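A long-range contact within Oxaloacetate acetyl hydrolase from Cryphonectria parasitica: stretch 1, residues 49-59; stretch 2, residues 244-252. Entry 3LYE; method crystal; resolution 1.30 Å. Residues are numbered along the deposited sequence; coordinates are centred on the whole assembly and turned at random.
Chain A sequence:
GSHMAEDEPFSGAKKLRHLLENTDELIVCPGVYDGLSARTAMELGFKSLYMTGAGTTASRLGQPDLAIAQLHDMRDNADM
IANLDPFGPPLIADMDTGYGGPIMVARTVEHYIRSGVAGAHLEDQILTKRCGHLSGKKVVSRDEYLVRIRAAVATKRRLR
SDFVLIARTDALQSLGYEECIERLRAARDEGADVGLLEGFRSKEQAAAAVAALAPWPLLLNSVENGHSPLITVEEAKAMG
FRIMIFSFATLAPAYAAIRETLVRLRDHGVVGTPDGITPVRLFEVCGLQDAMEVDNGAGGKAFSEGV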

ATOM      1  N   LEU A  49     -23.932  -3.169  -2.049  1.00  9.64           N
ATOM      2  CA  LEU A  49     -23.048  -4.010  -1.252  1.00  8.90           C
ATOM      3  C   LEU A  49     -22.628  -3.249  -0.009  1.00  8.95           C
ATOM      4  O   LEU A  49     -22.664  -2.014  -0.001  1.00  9.61           O
ATOM      5  CB  LEU A  49     -21.763  -4.342  -2.019  1.00 11.20           C
ATOM      6  CG  LEU A  49     -21.773  -5.565  -2.945  1.00 16.08           C
ATOM      7  CD1 LEU A  49     -22.984  -5.841  -3.748  1.00 18.07           C
ATOM      8  CD2 LEU A  49     -20.514  -5.621  -3.805  1.00 14.51           C
ATOM      9  N   TYR A  50     -22.215  -3.977   1.026  1.00  8.73           N
ATOM     10  CA  TYR A  50     -21.745  -3.371   2.256  1.00  7.97           C
ATOM     11  C   TYR A  50     -20.340  -3.946   2.561  1.00  8.76           C
ATOM     12  O   TYR A  50     -20.156  -5.177   2.638  1.00 10.11           O
ATOM     13  CB  TYR A  50     -22.665  -3.693   3.444  1.00  8.96           C
ATOM     14  CG  TYR A  50     -22.117  -3.359   4.812  1.00  9.59           C
ATOM     15  CD1 TYR A  50     -22.095  -4.292   5.820  1.00  9.68           C
ATOM     16  CD2 TYR A  50     -21.653  -2.093   5.097  1.00  9.93           C
ATOM     17  CE1 TYR A  50     -21.601  -3.978   7.034  1.00 10.16           C
ATOM     18  CE2 TYR A  50     -21.130  -1.792   6.292  1.00 10.02           C
ATOM     19  CZ  TYR A  50     -21.148  -2.723   7.282  1.00 10.79           C
ATOM     20  OH  TYR A  50     -20.688  -2.389   8.511  1.00 12.13           O
ATOM     21  N   MET A  51     -19.333  -3.101   2.704  1.00  7.74           N
ATOM     22  CA  MET A  51     -18.005  -3.567   3.052  1.00  8.29           C
ATOM     23  C   MET A  51     -17.840  -3.475   4.553  1.00  8.06           C
ATOM     24  O   MET A  51     -17.836  -2.396   5.151  1.00  8.53           O
ATOM     25  CB  MET A  51     -16.910  -2.733   2.435  1.00  8.06           C
ATOM     26  CG  MET A  51     -15.509  -3.306   2.700  1.00  7.92           C
ATOM     27  SD  MET A  51     -14.174  -2.212   2.200  1.00  8.64           S
ATOM     28  CE  MET A  51     -13.977  -1.217   3.681  1.00  8.08           C
ATOM     29  N   THR A  52     -17.633  -4.631   5.163  1.00  9.08           N
ATOM     30  CA  THR A  52     -17.487  -4.718   6.596  1.00  9.48           C
ATOM     31  C   THR A  52     -16.099  -4.406   7.101  1.00  9.19           C
ATOM     32  O   THR A  52     -15.099  -4.690   6.468  1.00  9.67           O
ATOM     33  CB  THR A  52     -17.889  -6.113   7.105  1.00 11.45           C
ATOM     34  OG1 THR A  52     -16.832  -7.013   6.802  1.00 13.73           O
ATOM     35  CG2 THR A  52     -19.144  -6.574   6.471  1.00 11.58           C
ATOM     36  N   GLY A  53     -16.037  -3.837   8.296  1.00 10.10           N
ATOM     37  CA  GLY A  53     -14.769  -3.527   8.937  1.00  9.84           C
ATOM     38  C   GLY A  53     -14.134  -4.797   9.511  1.00  9.45           C
ATOM     39  O   GLY A  53     -12.933  -5.026   9.374  1.00  9.03           O
ATOM     40  N   ALA A  54     -14.928  -5.625  10.186  1.00  8.30           N
ATOM     41  CA  ALA A  54     -14.408  -6.860  10.765  1.00  8.43           C
ATOM     42  C   ALA A  54     -13.889  -7.760   9.665  1.00  8.87           C
ATOM     43  O   ALA A  54     -12.885  -8.416   9.837  1.00  8.55           O
ATOM     44  CB  ALA A  54     -15.474  -7.587  11.577  1.00 10.01           C
ATOM     45  N   GLY A  55     -14.608  -7.821   8.548  1.00  8.89           N
ATOM     46  CA  GLY A  55     -14.208  -8.680   7.447  1.00  8.19           C
ATOM     47  C   GLY A  55     -12.947  -8.145   6.785  1.00  8.05           C
ATOM     48  O   GLY A  55     -12.049  -8.925   6.432  1.00  8.03           O
ATOM     49  N   THR A  56     -12.880  -6.836   6.582  1.00  7.60           N
ATOM     50  CA  THR A  56     -11.686  -6.259   5.998  1.00  7.77           C
ATOM     51  C   THR A  56     -10.475  -6.581   6.887  1.00  7.17           C
ATOM     52  O   THR A  56      -9.410  -6.977   6.409  1.00  8.06           O
ATOM     53  CB  THR A  56     -11.818  -4.783   5.742  1.00  7.31           C
ATOM     54  OG1 THR A  56     -12.913  -4.462   4.869  1.00  8.78           O
ATOM     55  CG2 THR A  56     -10.634  -4.178   5.405  1.00  6.06           C
ATOM     56  N   THR A  57     -10.658  -6.450   8.199  1.00  7.03           N
ATOM     57  CA  THR A  57      -9.579  -6.712   9.129  1.00  6.92           C
ATOM     58  C   THR A  57      -9.155  -8.182   9.118  1.00  7.48           C
ATOM     59  O   THR A  57      -7.960  -8.498   9.078  1.00  7.90           O
ATOM     60  CB  THR A  57      -9.957  -6.269  10.552  1.00  8.27           C
ATOM     61  OG1 THR A  57     -10.335  -4.878  10.528  1.00  9.95           O
ATOM     62  CG2 THR A  57      -8.778  -6.373  11.467  1.00  9.30           C
ATOM     63  N   ALA A  58     -10.137  -9.072   9.161  1.00  7.87           N
ATOM     64  CA  ALA A  58      -9.822 -10.480   9.165  1.00  8.28           C
ATOM     65  C   ALA A  58      -9.148 -10.916   7.885  1.00  8.27           C
ATOM     66  O   ALA A  58      -8.174 -11.693   7.929  1.00  8.44           O
ATOM     67  CB  ALA A  58     -11.093 -11.278   9.359  1.00  9.10           C
ATOM     68  N   SER A  59      -9.664 -10.460   6.755  1.00  7.59           N
ATOM     69  CA  SER A  59      -9.119 -10.895   5.474  1.00  6.97           C
ATOM     70  C   SER A  59      -7.831 -10.223   5.041  1.00  6.86           C
ATOM     71  O   SER A  59      -6.885 -10.907   4.646  1.00  7.60           O
ATOM     72  CB  SER A  59     -10.214 -10.750   4.429  1.00  7.56           C
ATOM     73  OG  SER A  59      -9.816 -11.196   3.137  1.00  8.14           O
ATOM     74  N   MET A 244     -30.725  -2.238   4.911  1.00 13.35           N
ATOM     75  CA  MET A 244     -30.446  -3.329   5.836  1.00 12.48           C
ATOM     76  C   MET A 244     -29.121  -3.917   5.351  1.00 10.79           C
ATOM     77  O   MET A 244     -28.990  -4.315   4.196  1.00 12.39           O
ATOM     78  CB  MET A 244     -31.535  -4.386   5.829  1.00 12.90           C
ATOM     79  CG  MET A 244     -31.349  -5.465   6.848  1.00 13.96           C
ATOM     80  SD  MET A 244     -32.845  -6.461   6.914  1.00 17.26           S
ATOM     81  CE  MET A 244     -32.455  -7.657   8.191  1.00 17.22           C
ATOM     82  N   ILE A 245     -28.141  -3.926   6.237  1.00 10.26           N
ATOM     83  CA  ILE A 245     -26.813  -4.442   5.932  1.00 10.92           C
ATOM     84  C   ILE A 245     -26.637  -5.736   6.685  1.00 11.70           C
ATOM     85  O   ILE A 245     -27.178  -5.914   7.772  1.00 13.04           O
ATOM     86  CB  ILE A 245     -25.704  -3.416   6.192  1.00 11.38           C
ATOM     87  CG1 ILE A 245     -25.538  -3.119   7.684  1.00 12.51           C
ATOM     88  CG2 ILE A 245     -25.998  -2.134   5.391  1.00 11.73           C
ATOM     89  CD1 ILE A 245     -24.501  -2.068   7.950  1.00 12.75           C
ATOM     90  N   PHE A 246     -25.861  -6.639   6.100  1.00 11.23           N
ATOM     91  CA  PHE A 246     -25.653  -7.938   6.684  1.00 11.54           C
ATOM     92  C   PHE A 246     -24.199  -8.243   7.044  1.00 11.45           C
ATOM     93  O   PHE A 246     -23.446  -8.803   6.236  1.00 12.14           O
ATOM     94  CB  PHE A 246     -26.239  -8.961   5.703  1.00 12.45           C
ATOM     95  CG  PHE A 246     -27.727  -8.909   5.616  1.00 12.66           C
ATOM     96  CD1 PHE A 246     -28.513  -9.753   6.369  1.00 12.80           C
ATOM     97  CD2 PHE A 246     -28.345  -8.002   4.786  1.00 12.57           C
ATOM     98  CE1 PHE A 246     -29.887  -9.677   6.297  1.00 13.59           C
ATOM     99  CE2 PHE A 246     -29.724  -7.910   4.741  1.00 14.61           C
ATOM    100  CZ  PHE A 246     -30.499  -8.756   5.487  1.00 13.48           C
ATOM    101  N   SER A 247     -23.838  -7.863   8.266  1.00 11.81           N
ATOM    102  CA  SER A 247     -22.508  -8.090   8.811  1.00 12.58           C
ATOM    103  C   SER A 247     -22.319  -9.600   8.985  1.00 12.02           C
ATOM    104  O   SER A 247     -23.178 -10.318   9.459  1.00 12.92           O
ATOM    105  CB  SER A 247     -22.322  -7.370  10.135  1.00 12.56           C
ATOM    106  OG  SER A 247     -22.513  -5.990   9.942  1.00 14.64           O
ATOM    107  N   PHE A 248     -21.150 -10.056   8.595  1.00 11.65           N
ATOM    108  CA  PHE A 248     -20.728 -11.440   8.643  1.00 11.97           C
ATOM    109  C   PHE A 248     -21.443 -12.385   7.658  1.00 12.53           C
ATOM    110  O   PHE A 248     -21.198 -13.579   7.697  1.00 13.31           O
ATOM    111  CB  PHE A 248     -20.794 -11.995  10.073  1.00 12.59           C
ATOM    112  CG  PHE A 248     -19.924 -11.267  11.029  1.00 12.86           C
ATOM    113  CD1 PHE A 248     -20.427 -10.265  11.840  1.00 15.09           C
ATOM    114  CD2 PHE A 248     -18.589 -11.557  11.117  1.00 14.04           C
ATOM    115  CE1 PHE A 248     -19.598  -9.580  12.716  1.00 14.55           C
ATOM    116  CE2 PHE A 248     -17.763 -10.850  11.987  1.00 14.65           C
ATOM    117  CZ  PHE A 248     -18.264  -9.869  12.783  1.00 15.12           C
ATOM    118  N   ALA A 249     -22.221 -11.859   6.722  1.00 11.16           N
ATOM    119  CA  ALA A 249     -22.961 -12.698   5.786  1.00 11.80           C
ATOM    120  C   ALA A 249     -22.081 -13.544   4.917  1.00 11.60           C
ATOM    121  O   ALA A 249     -22.521 -14.589   4.445  1.00 13.30           O
ATOM    122  CB  ALA A 249     -23.833 -11.874   4.883  1.00 14.73           C
ATOM    123  N   THR A 250     -20.870 -13.069   4.609  1.00 10.41           N
ATOM    124  CA  THR A 250     -19.981 -13.856   3.774  1.00  9.96           C
ATOM    125  C   THR A 250     -18.756 -14.363   4.508  1.00  8.94           C
ATOM    126  O   THR A 250     -18.300 -15.463   4.211  1.00 10.08           O
ATOM    127  CB  THR A 250     -19.593 -13.106   2.467  1.00  9.48           C
ATOM    128  OG1 THR A 250     -18.852 -11.912   2.749  1.00  9.16           O
ATOM    129  CG2 THR A 250     -20.822 -12.750   1.623  1.00 10.25           C
ATOM    130  N   LEU A 251     -18.269 -13.621   5.504  1.00  9.19           N
ATOM    131  CA  LEU A 251     -17.078 -14.065   6.245  1.00  9.76           C
ATOM    132  C   LEU A 251     -17.355 -15.343   7.019  1.00  9.56           C
ATOM    133  O   LEU A 251     -16.543 -16.267   7.034  1.00 10.41           O
ATOM    134  CB  LEU A 251     -16.614 -12.956   7.209  1.00  9.99           C
ATOM    135  CG  LEU A 251     -15.225 -13.143   7.818  1.00  9.73           C
ATOM    136  CD1 LEU A 251     -14.152 -12.812   6.812  1.00 10.28           C
ATOM    137  CD2 LEU A 251     -15.058 -12.271   9.002  1.00 10.36           C
ATOM    138  N   ALA A 252     -18.522 -15.422   7.659  1.00  9.60           N
ATOM    139  CA  ALA A 252     -18.921 -16.602   8.460  1.00 11.25           C
ATOM    140  C   ALA A 252     -19.028 -17.892   7.650  1.00 11.40           C
ATOM    141  O   ALA A 252     -18.364 -18.874   7.983  1.00 11.05           O
ATOM    142  CB  ALA A 252     -20.182 -16.313   9.288  1.00 12.15           C
TER
HETATM  143  O   HOH W   1     -21.453  -3.303  11.043  1.00 40.94           O

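Two stretches whose touching residues are at least 193 positions apart in sequence meet mainly through side-chain packing, with one bridging water; no direct hydrogen bond crosses between them, and the contact buries 370 Å², both sides summed. Strands 49-51 and 244-247 run in broadly the same direction, inclined by 47°, with axes 7.4 Å apart at closest approach, a spacing that leaves room for side chains between them.

Y50 enters that space and has the largest area covered by the other stretch, 82 Å². Its CA-to-CB bond points toward stretch 2, and chi1 in the t well (168°) extends the ring over I245. I245, with chi1 p and chi2 t, lays its terminal methyl on one face of the ring: CD1 of I245 lies 3.6 Å from the Y50 ring centroid, only 15° off the normal, a CH-pi contact, and 3.5 Å from CZ of Y50. An aromatic ring offers a broad apolar face, and the extended end of isoleucine reaches its centre.

The edge of the same ring meets a polar group. S247 has chi1 m, which places its OG 3.7 Å from CE1 of Y50, near the ring plane. Water 1 joins the two hydroxyls, its O 2.8 Å from OH of Y50 and 3.1 Å from OG of S247, to which it donates. Tyrosine thus combines a ring for packing with a hydroxyl that is satisfied in a buried setting.

Beyond the strands, T52 N-caps the helix starting at G53. Its chi1 of 76° (p) brings OG1 within 2.9 Å of G55 N, from which it accepts a hydrogen bond, while CG2 of T52 approaches CA of S247 at 4.4 Å. G55 suits this turn: a CB here would fall 2.4 Å from OG1 of T52, the capping atom itself. The bare G55 CA instead lies 4.0 Å from CD2 of L251. That same methyl is 4.1 Å from CB of A58, so L251, with chi1 t and chi2 p, packs against two small residues about one helical turn apart. T56 points away and T57 is out of reach; both have chi1 m, and OG1 of T56 donates back to O of T52 (2.7 Å), OG1 of T57 to O of G53 (2.8 Å).

A type II turn from F246 to A249 leads out of the second strand, closed by a weak 3.3 Å bond from A249 N to F246 O. F248 sits in it with positive phi (69°). Its CA-to-CB bond points away from stretch 1, yet with chi1 m the end of the ring comes nearer, bringing CZ of F248 to 3.8 Å from CB of A54, whose single methyl gives an apolar contact.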